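Local coordinates for protein cysteine desulfurase (Thermococcus onnurineus, PDB 5B89) that probably catalyses pyridoxal-phosphate-dependent removal of sulfur from L-cysteine, leaving L-alanine and passing the sulfur to a carrier, at residues A227-F232 / L247-E252; I93-E98 / V220-L225. All coordinates share one frame; numbering follows the deposited sequence.

Interaction 1 (A227-F232 / L247-E252)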
ATOM      1  N   ALA B 227       6.079  -6.002  23.103  1.00 11.91           N
ATOM      2  CA  ALA B 227       5.526  -6.430  21.826  1.00 11.56           C
ATOM      3  C   ALA B 227       6.433  -7.400  21.034  1.00 10.32           C
ATOM      4  O   ALA B 227       7.596  -7.190  20.938  1.00 12.31           O
ATOM      5  CB  ALA B 227       5.235  -5.162  20.942  1.00 13.02           C
ATOM      6  N   ASP B 228       5.786  -8.410  20.494  1.00 11.87           N
ATOM      7  CA  ASP B 228       6.385  -9.274  19.493  1.00 11.35           C
ATOM      8  C   ASP B 228       6.040  -8.793  18.050  1.00 12.38           C
ATOM      9  O   ASP B 228       6.879  -8.896  17.154  1.00 13.05           O
ATOM     10  CB  ASP B 228       5.943 -10.697  19.668  1.00 12.04           C
ATOM     11  CG  ASP B 228       6.455 -11.277  21.052  1.00 13.03           C
ATOM     12  OD1 ASP B 228       7.623 -11.078  21.370  1.00 15.03           O
ATOM     13  OD2 ASP B 228       5.565 -11.871  21.680  1.00 14.93           O
ATOM     14  N   PHE B 229       4.818  -8.304  17.880  1.00 11.08           N
ATOM     15  CA  PHE B 229       4.375  -7.682  16.606  1.00 10.67           C
ATOM     16  C   PHE B 229       3.643  -6.472  17.016  1.00 11.27           C
ATOM     17  O   PHE B 229       2.901  -6.436  18.012  1.00 11.12           O
ATOM     18  CB  PHE B 229       3.503  -8.617  15.831  1.00 11.64           C
ATOM     19  CG  PHE B 229       4.200  -9.872  15.403  1.00 10.70           C
ATOM     20  CD1 PHE B 229       4.289 -10.929  16.242  1.00 11.07           C
ATOM     21  CD2 PHE B 229       4.713  -9.998  14.125  1.00 11.75           C
ATOM     22  CE1 PHE B 229       4.947 -12.085  15.823  1.00 13.48           C
ATOM     23  CE2 PHE B 229       5.410 -11.133  13.708  1.00 11.72           C
ATOM     24  CZ  PHE B 229       5.491 -12.160  14.549  1.00 12.32           C
ATOM     25  N   LEU B 230       3.768  -5.432  16.161  1.00  9.73           N
ATOM     26  CA  LEU B 230       3.068  -4.146  16.416  1.00  9.49           C
ATOM     27  C   LEU B 230       2.727  -3.490  15.117  1.00  9.98           C
ATOM     28  O   LEU B 230       3.572  -3.524  14.229  1.00 11.39           O
ATOM     29  CB  LEU B 230       3.816  -3.259  17.326  1.00 10.64           C
ATOM     30  CG  LEU B 230       3.145  -1.944  17.740  1.00 10.87           C
ATOM     31  CD1 LEU B 230       3.526  -1.548  19.110  1.00 12.47           C
ATOM     32  CD2 LEU B 230       3.519  -0.851  16.780  1.00 12.84           C
ATOM     33  N   ALA B 231       1.508  -2.977  15.007  1.00 10.09           N
ATOM     34  CA  ALA B 231       1.050  -2.375  13.695  1.00  9.09           C
ATOM     35  C   ALA B 231       0.579  -0.955  13.976  1.00 10.44           C
ATOM     36  O   ALA B 231      -0.010  -0.672  15.019  1.00 10.60           O
ATOM     37  CB  ALA B 231      -0.126  -3.185  13.185  1.00 10.67           C
ATOM     38  N   PHE B 232       0.874  -0.031  13.076  1.00  9.19           N
ATOM     39  CA  PHE B 232       0.265   1.295  13.073  1.00  9.54           C
ATOM     40  C   PHE B 232       0.139   1.844  11.680  1.00  8.83           C
ATOM     41  O   PHE B 232       0.666   1.269  10.752  1.00  9.50           O
ATOM     42  CB  PHE B 232       0.933   2.238  14.020  1.00  9.42           C
ATOM     43  CG  PHE B 232       2.290   2.716  13.657  1.00  9.21           C
ATOM     44  CD1 PHE B 232       2.417   3.901  12.934  1.00 11.71           C
ATOM     45  CD2 PHE B 232       3.447   2.088  14.076  1.00 10.24           C
ATOM     46  CE1 PHE B 232       3.608   4.447  12.662  1.00 11.35           C
ATOM     47  CE2 PHE B 232       4.656   2.655  13.812  1.00 10.93           C
ATOM     48  CZ  PHE B 232       4.756   3.842  13.056  1.00 11.08           C
ATOM     49  N   LEU B 247       4.533  -2.578  10.108  1.00 10.28           N
ATOM     50  CA  LEU B 247       4.501  -3.818  10.855  1.00 11.18           C
ATOM     51  C   LEU B 247       5.876  -4.008  11.481  1.00  9.99           C
ATOM     52  O   LEU B 247       6.900  -4.159  10.789  1.00 10.61           O
ATOM     53  CB  LEU B 247       4.121  -5.002  10.030  1.00 11.50           C
ATOM     54  CG  LEU B 247       4.189  -6.406  10.756  1.00 12.04           C
ATOM     55  CD1 LEU B 247       3.280  -6.387  11.901  1.00 13.88           C
ATOM     56  CD2 LEU B 247       3.928  -7.500   9.759  1.00 14.04           C
ATOM     57  N   TYR B 248       5.906  -4.012  12.833  1.00  9.30           N
ATOM     58  CA  TYR B 248       7.088  -4.426  13.566  1.00  9.45           C
ATOM     59  C   TYR B 248       7.040  -5.867  13.845  1.00  9.87           C
ATOM     60  O   TYR B 248       6.023  -6.404  14.282  1.00  9.98           O
ATOM     61  CB  TYR B 248       7.106  -3.677  14.921  1.00 10.40           C
ATOM     62  CG  TYR B 248       8.015  -4.237  16.020  1.00 10.23           C
ATOM     63  CD1 TYR B 248       9.379  -4.039  15.966  1.00 11.96           C
ATOM     64  CD2 TYR B 248       7.493  -5.001  16.990  1.00 13.22           C
ATOM     65  CE1 TYR B 248      10.173  -4.486  16.959  1.00 11.73           C
ATOM     66  CE2 TYR B 248       8.284  -5.486  17.975  1.00 12.45           C
ATOM     67  CZ  TYR B 248       9.619  -5.239  17.925  1.00 11.86           C
ATOM     68  OH  TYR B 248      10.539  -5.710  18.934  1.00 12.82           O
ATOM     69  N   ILE B 249       8.161  -6.517  13.512  1.00  9.44           N
ATOM     70  CA  ILE B 249       8.407  -7.956  13.759  1.00 10.22           C
ATOM     71  C   ILE B 249       9.633  -8.104  14.576  1.00 10.93           C
ATOM     72  O   ILE B 249      10.756  -7.804  14.151  1.00 10.52           O
ATOM     73  CB  ILE B 249       8.600  -8.719  12.461  1.00 10.65           C
ATOM     74  CG1 ILE B 249       7.418  -8.540  11.483  1.00 11.67           C
ATOM     75  CG2 ILE B 249       8.908 -10.178  12.735  1.00 11.50           C
ATOM     76  CD1 ILE B 249       7.660  -9.084  10.107  1.00 14.18           C
ATOM     77  N   ARG B 250       9.470  -8.503  15.855  1.00 10.92           N
ATOM     78  CA  ARG B 250      10.686  -8.695  16.671  1.00 12.99           C
ATOM     79  C   ARG B 250      11.573  -9.839  16.117  1.00 11.18           C
ATOM     80  O   ARG B 250      11.106 -10.832  15.620  1.00 11.06           O
ATOM     81  CB  ARG B 250      10.162  -9.058  18.087  1.00 13.96           C
ATOM     82  CG  ARG B 250      11.274  -9.138  19.134  1.00 16.64           C
ATOM     83  CD  ARG B 250      10.864  -8.963  20.571  1.00 20.40           C
ATOM     84  NE  ARG B 250      10.263 -10.152  20.888  1.00 22.03           N
ATOM     85  CZ  ARG B 250      10.869 -11.181  21.531  1.00 34.64           C
ATOM     86  NH1 ARG B 250      12.200 -11.183  21.762  1.00 34.20           N
ATOM     87  NH2 ARG B 250      10.124 -12.252  21.894  1.00 36.21           N
ATOM     88  N   GLU B 251      12.866  -9.527  16.195  1.00 11.95           N
ATOM     89  CA  GLU B 251      13.841 -10.370  15.523  1.00 13.67           C
ATOM     90  C   GLU B 251      13.824 -11.838  15.882  1.00 14.53           C
ATOM     91  O   GLU B 251      14.133 -12.709  15.079  1.00 14.99           O
ATOM     92  CB  GLU B 251      15.250  -9.780  15.684  1.00 18.12           C
ATOM     93  CG  GLU B 251      15.818  -9.764  17.040  1.00 19.60           C
ATOM     94  CD  GLU B 251      17.233  -9.148  17.135  1.00 26.03           C
ATOM     95  OE1 GLU B 251      17.894  -9.010  16.101  1.00 29.34           O
ATOM     96  OE2 GLU B 251      17.595  -8.791  18.253  1.00 36.77           O
ATOM     97  N   GLU B 252      13.414 -12.125  17.133  1.00 14.89           N
ATOM     98  CA  GLU B 252      13.247 -13.469  17.464  1.00 17.10           C
ATOM     99  C   GLU B 252      12.288 -14.281  16.641  1.00 16.90           C
ATOM    100  O   GLU B 252      12.331 -15.533  16.599  1.00 19.56           O
ATOM    101  CB  GLU B 252      12.987 -13.614  18.942  1.00 26.60           C
ATOM    102  CG  GLU B 252      11.606 -13.915  19.359  1.00 36.69           C
ATOM    103  CD  GLU B 252      11.578 -14.588  20.749  1.00 53.66           C
ATOM    104  OE1 GLU B 252      10.861 -15.621  20.952  1.00 67.08           O
ATOM    105  OE2 GLU B 252      12.280 -14.069  21.656  1.00 61.35           O
TER

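Interaction 2 (I93-E98 / V220-L225)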
ATOM      1  N   ILE B  93       9.668   3.936  17.615  1.00 11.13           N
ATOM      2  CA  ILE B  93       9.072   2.882  18.415  1.00 12.47           C
ATOM      3  C   ILE B  93      10.034   2.014  19.207  1.00 12.30           C
ATOM      4  O   ILE B  93       9.669   1.105  19.801  1.00 13.56           O
ATOM      5  CB  ILE B  93       8.052   2.022  17.651  1.00 12.73           C
ATOM      6  CG1 ILE B  93       8.736   1.160  16.610  1.00 12.91           C
ATOM      7  CG2 ILE B  93       7.037   2.931  17.010  1.00 12.96           C
ATOM      8  CD1 ILE B  93       7.813   0.187  15.926  1.00 12.84           C
ATOM      9  N   GLY B  94      11.278   2.388  19.145  1.00 10.60           N
ATOM     10  CA  GLY B  94      12.305   1.647  19.931  1.00 11.92           C
ATOM     11  C   GLY B  94      12.696   0.360  19.304  1.00 13.16           C
ATOM     12  O   GLY B  94      13.235  -0.577  20.040  1.00 15.01           O
ATOM     13  N   ALA B  95      12.559   0.127  17.994  1.00 12.36           N
ATOM     14  CA  ALA B  95      12.933  -1.098  17.321  1.00 12.28           C
ATOM     15  C   ALA B  95      14.272  -0.982  16.602  1.00 10.96           C
ATOM     16  O   ALA B  95      14.756   0.150  16.441  1.00 13.21           O
ATOM     17  CB  ALA B  95      11.865  -1.401  16.282  1.00 12.82           C
ATOM     18  N   LYS B  96      14.760  -2.091  16.137  1.00 12.29           N
ATOM     19  CA  LYS B  96      15.934  -2.104  15.248  1.00 12.54           C
ATOM     20  C   LYS B  96      15.416  -1.852  13.827  1.00 13.34           C
ATOM     21  O   LYS B  96      14.266  -2.225  13.473  1.00 12.02           O
ATOM     22  CB  LYS B  96      16.645  -3.422  15.270  1.00 14.82           C
ATOM     23  CG  LYS B  96      17.191  -3.824  16.695  1.00 18.40           C
ATOM     24  CD  LYS B  96      17.912  -5.171  16.598  1.00 22.19           C
ATOM     25  CE  LYS B  96      18.513  -5.645  17.942  1.00 29.24           C
ATOM     26  NZ  LYS B  96      19.415  -6.801  17.670  1.00 34.40           N
ATOM     27  N   PHE B  97      16.304  -1.316  13.002  1.00 12.49           N
ATOM     28  CA  PHE B  97      16.016  -1.125  11.538  1.00 11.80           C
ATOM     29  C   PHE B  97      15.411  -2.326  10.933  1.00 12.41           C
ATOM     30  O   PHE B  97      14.366  -2.209  10.214  1.00 13.04           O
ATOM     31  CB  PHE B  97      17.391  -0.857  10.887  1.00 13.13           C
ATOM     32  CG  PHE B  97      17.316  -0.598   9.380  1.00 13.24           C
ATOM     33  CD1 PHE B  97      17.093   0.679   8.916  1.00 13.46           C
ATOM     34  CD2 PHE B  97      17.515  -1.612   8.480  1.00 14.88           C
ATOM     35  CE1 PHE B  97      17.079   0.893   7.525  1.00 14.74           C
ATOM     36  CE2 PHE B  97      17.445  -1.378   7.094  1.00 15.70           C
ATOM     37  CZ  PHE B  97      17.261  -0.121   6.681  1.00 14.40           C
ATOM     38  N   GLU B  98      15.964  -3.515  11.082  1.00 12.32           N
ATOM     39  CA  GLU B  98      15.519  -4.666  10.387  1.00 13.10           C
ATOM     40  C   GLU B  98      14.161  -5.280  10.796  1.00 11.79           C
ATOM     41  O   GLU B  98      13.672  -6.164  10.155  1.00 12.45           O
ATOM     42  CB  GLU B  98      16.571  -5.774  10.424  1.00 16.03           C
ATOM     43  CG  GLU B  98      16.980  -6.233  11.767  1.00 19.98           C
ATOM     44  CD  GLU B  98      18.221  -5.472  12.234  1.00 20.96           C
ATOM     45  OE1 GLU B  98      18.449  -4.235  12.077  1.00 18.45           O
ATOM     46  OE2 GLU B  98      18.943  -6.270  12.986  1.00 30.52           O
ATOM     47  N   VAL B 220       4.695   5.086  22.140  1.00 11.59           N
ATOM     48  CA  VAL B 220       4.567   3.747  21.674  1.00 11.56           C
ATOM     49  C   VAL B 220       5.939   3.133  21.580  1.00 14.91           C
ATOM     50  O   VAL B 220       6.713   3.593  20.746  1.00 13.06           O
ATOM     51  CB  VAL B 220       3.806   3.619  20.319  1.00 11.77           C
ATOM     52  CG1 VAL B 220       3.876   2.181  19.802  1.00 13.03           C
ATOM     53  CG2 VAL B 220       2.381   4.045  20.545  1.00 12.69           C
ATOM     54  N   ASN B 221       6.314   2.193  22.477  1.00 12.07           N
ATOM     55  CA  ASN B 221       7.672   1.716  22.517  1.00 12.27           C
ATOM     56  C   ASN B 221       7.603   0.199  22.633  1.00 12.47           C
ATOM     57  O   ASN B 221       6.999  -0.344  23.595  1.00 12.42           O
ATOM     58  CB  ASN B 221       8.386   2.272  23.728  1.00 13.74           C
ATOM     59  CG  ASN B 221       9.810   1.816  23.823  1.00 16.97           C
ATOM     60  OD1 ASN B 221      10.052   0.697  24.131  1.00 18.17           O
ATOM     61  ND2 ASN B 221      10.743   2.639  23.356  1.00 20.93           N
ATOM     62  N   VAL B 222       8.189  -0.524  21.694  1.00 12.42           N
ATOM     63  CA  VAL B 222       8.048  -1.926  21.617  1.00 12.62           C
ATOM     64  C   VAL B 222       8.612  -2.696  22.852  1.00 14.90           C
ATOM     65  O   VAL B 222       8.125  -3.773  23.191  1.00 14.45           O
ATOM     66  CB  VAL B 222       8.553  -2.556  20.314  1.00 13.33           C
ATOM     67  CG1 VAL B 222       7.718  -2.027  19.112  1.00 12.88           C
ATOM     68  CG2 VAL B 222      10.033  -2.337  20.145  1.00 13.96           C
ATOM     69  N   LYS B 223       9.701  -2.183  23.356  1.00 14.10           N
ATOM     70  CA  LYS B 223      10.364  -2.787  24.592  1.00 17.36           C
ATOM     71  C   LYS B 223       9.439  -2.634  25.838  1.00 16.26           C
ATOM     72  O   LYS B 223       9.120  -3.662  26.516  1.00 17.91           O
ATOM     73  CB  LYS B 223      11.693  -2.095  24.827  1.00 20.32           C
ATOM     74  CG  LYS B 223      12.701  -2.171  23.648  1.00 29.13           C
ATOM     75  CD  LYS B 223      14.015  -1.339  23.743  1.00 35.59           C
ATOM     76  CE  LYS B 223      14.090  -0.094  22.797  1.00 31.62           C
ATOM     77  NZ  LYS B 223      13.971   1.276  23.483  1.00 38.80           N
ATOM     78  N   LYS B 224       8.921  -1.445  26.049  1.00 14.35           N
ATOM     79  CA  LYS B 224       8.058  -1.133  27.159  1.00 15.08           C
ATOM     80  C   LYS B 224       6.785  -1.903  27.080  1.00 15.92           C
ATOM     81  O   LYS B 224       6.256  -2.348  28.088  1.00 19.33           O
ATOM     82  CB  LYS B 224       7.734   0.321  27.283  1.00 17.84           C
ATOM     83  CG  LYS B 224       8.936   1.146  27.525  1.00 23.45           C
ATOM     84  CD  LYS B 224       8.614   2.549  27.900  1.00 28.90           C
ATOM     85  CE  LYS B 224       9.953   3.285  27.964  1.00 32.54           C
ATOM     86  NZ  LYS B 224       9.632   4.687  28.329  1.00 35.41           N
ATOM     87  N   LEU B 225       6.253  -2.142  25.870  1.00 12.95           N
ATOM     88  CA  LEU B 225       5.013  -2.825  25.688  1.00 13.51           C
ATOM     89  C   LEU B 225       5.158  -4.348  25.624  1.00 13.08           C
ATOM     90  O   LEU B 225       4.184  -5.071  25.513  1.00 14.90           O
ATOM     91  CB  LEU B 225       4.364  -2.331  24.389  1.00 14.77           C
ATOM     92  CG  LEU B 225       3.909  -0.884  24.416  1.00 16.18           C
ATOM     93  CD1 LEU B 225       3.306  -0.565  23.028  1.00 18.82           C
ATOM     94  CD2 LEU B 225       2.977  -0.442  25.580  1.00 22.46           C
TER

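Interaction 1 (A227-F232 / L247-E252)
Asp-228 and Arg-250 form a salt bridge in which two guanidinium nitrogens converge on a single carboxylate oxygen. Arg-250 NE reaches Asp-228 OD1 at 2.8 Å, nearly in line with the C-O bond, and Arg-250 NH2 reaches the same oxygen at 2.8 Å from the syn side, above the carboxylate plane. The planes of the two groups are 36° apart, while OD1 stays close to the guanidinium plane. A bend at chi3 of Arg-250 (75°) places NE for this grip. Glu-252 extends the network, its OE2 lying 2.8 Å from Arg-250 NH2.

In the backbone, Arg-250 N donates almost straight (174°) to Asp-228 O over 2.9 Å. Leu-230 and Tyr-248 then form an antiparallel hydrogen-bonded pair, with Tyr-248 N to Leu-230 O at 2.8 Å and a longer return bond from Leu-230 N to Tyr-248 O. The flanking pairs, Phe-229 with Ile-249 and Ala-231 with Leu-247, are non-hydrogen-bonded.

On the Phe-229, Ile-249 and Leu-247 side of the sheet, Phe-229 CE2 lies 3.8 Å from Ile-249 CG2, the two side chains set obliquely, and Leu-247 CD1 sits at the ring edge; helix 106-117 covers this side. On the Leu-230 and Tyr-248 side, the Tyr-248 ring turns its edge to segment 227-232, CE2 3.5 Å from Ala-227 O, and Arg-250 N lies over one ring face, offset toward the rim.

Asp-228 OD2 accepts from Phe-207 N of strand 206-210. Both oxygens of this buried carboxylate have donors, which probably stabilises its charge where strand 245-249, antiparallel to its neighbours as in fold-type I pyridoxal-phosphate enzymes, joins the large sheet.

Interaction 2 (I93-E98 / V220-L225)
Ile-93 O receives the N-H of Val-222 in a nearly straight bond of 2.9 Å (170°), with the donor almost in line with the carbonyl. The same oxygen is approached by Asn-221 CA at 3.4 Å in a CA-H...O contact. A second such contact runs the other way, from Ile-93 CA to Val-220 O at 3.4 Å; the CA atoms of Ile-93 and Asn-221 are the nearest pair across the two segments.

Segment 220-225 is shaped by an Asx motif: Asn-221 OD1 accepts from Lys-224 N at 3.1 Å, and a backbone bond from Leu-225 N to Asn-221 O closes the same turn. Across the contact, Gly-94 is the first residue to leave helical angles after helix 73-93; its positive phi (78°) and two bonds back into the last turn make a Schellman motif. The Lys-223 chain, bent at chi3 (-108°), brings CE to 2.9 Å from Gly-94 O, a tight carbon-oxygen approach. Asn-221 ND2 and Lys-223 NZ occupy the side where a beta carbon on Gly-94 would lie.

The apolar part is small. Ile-93 CD1 packs 3.9 Å from Val-222 CG1, the two side chains crossing at a slant, while Ile-93 CG2 lies 4.3 Å from Val-220 CG1. Val-222 CG2 faces Ala-95 CB at 4.4 Å.

The contact joins the C-terminal end of helix 73-93 to the loop between strands 206-210 and 229-233. Ile-93 rests on Tyr-248 of strand 245-249, and Val-220 and Leu-225 touch Leu-230.

Overall arrangement
Interaction 1 pairs two sheet strands: its backbone bonds and apolar packing lie in the interior, while its ion pairs run outward from buried Asp-228 through Arg-250 to exposed Glu-252. Interaction 2 is partly buried, joins two loops, and relies on one crossing backbone hydrogen bond with a few aliphatic contacts. They meet on the Tyr-248 side of the sheet: Tyr-248 CE1 lies 3.6 Å from Ala-95 CB, and Tyr-248 OH lies 3.6 Å from Val-222 CG2. Segment 220-225 leads into segment 227-232, where Ala-227 N probably donates to Val-222 O. A salt bridge of 2.8 Å between Glu-251 OE2 and Lys-96 NZ adds a polar tie. Interaction 2 thus lies over the strand pair that interaction 1 builds.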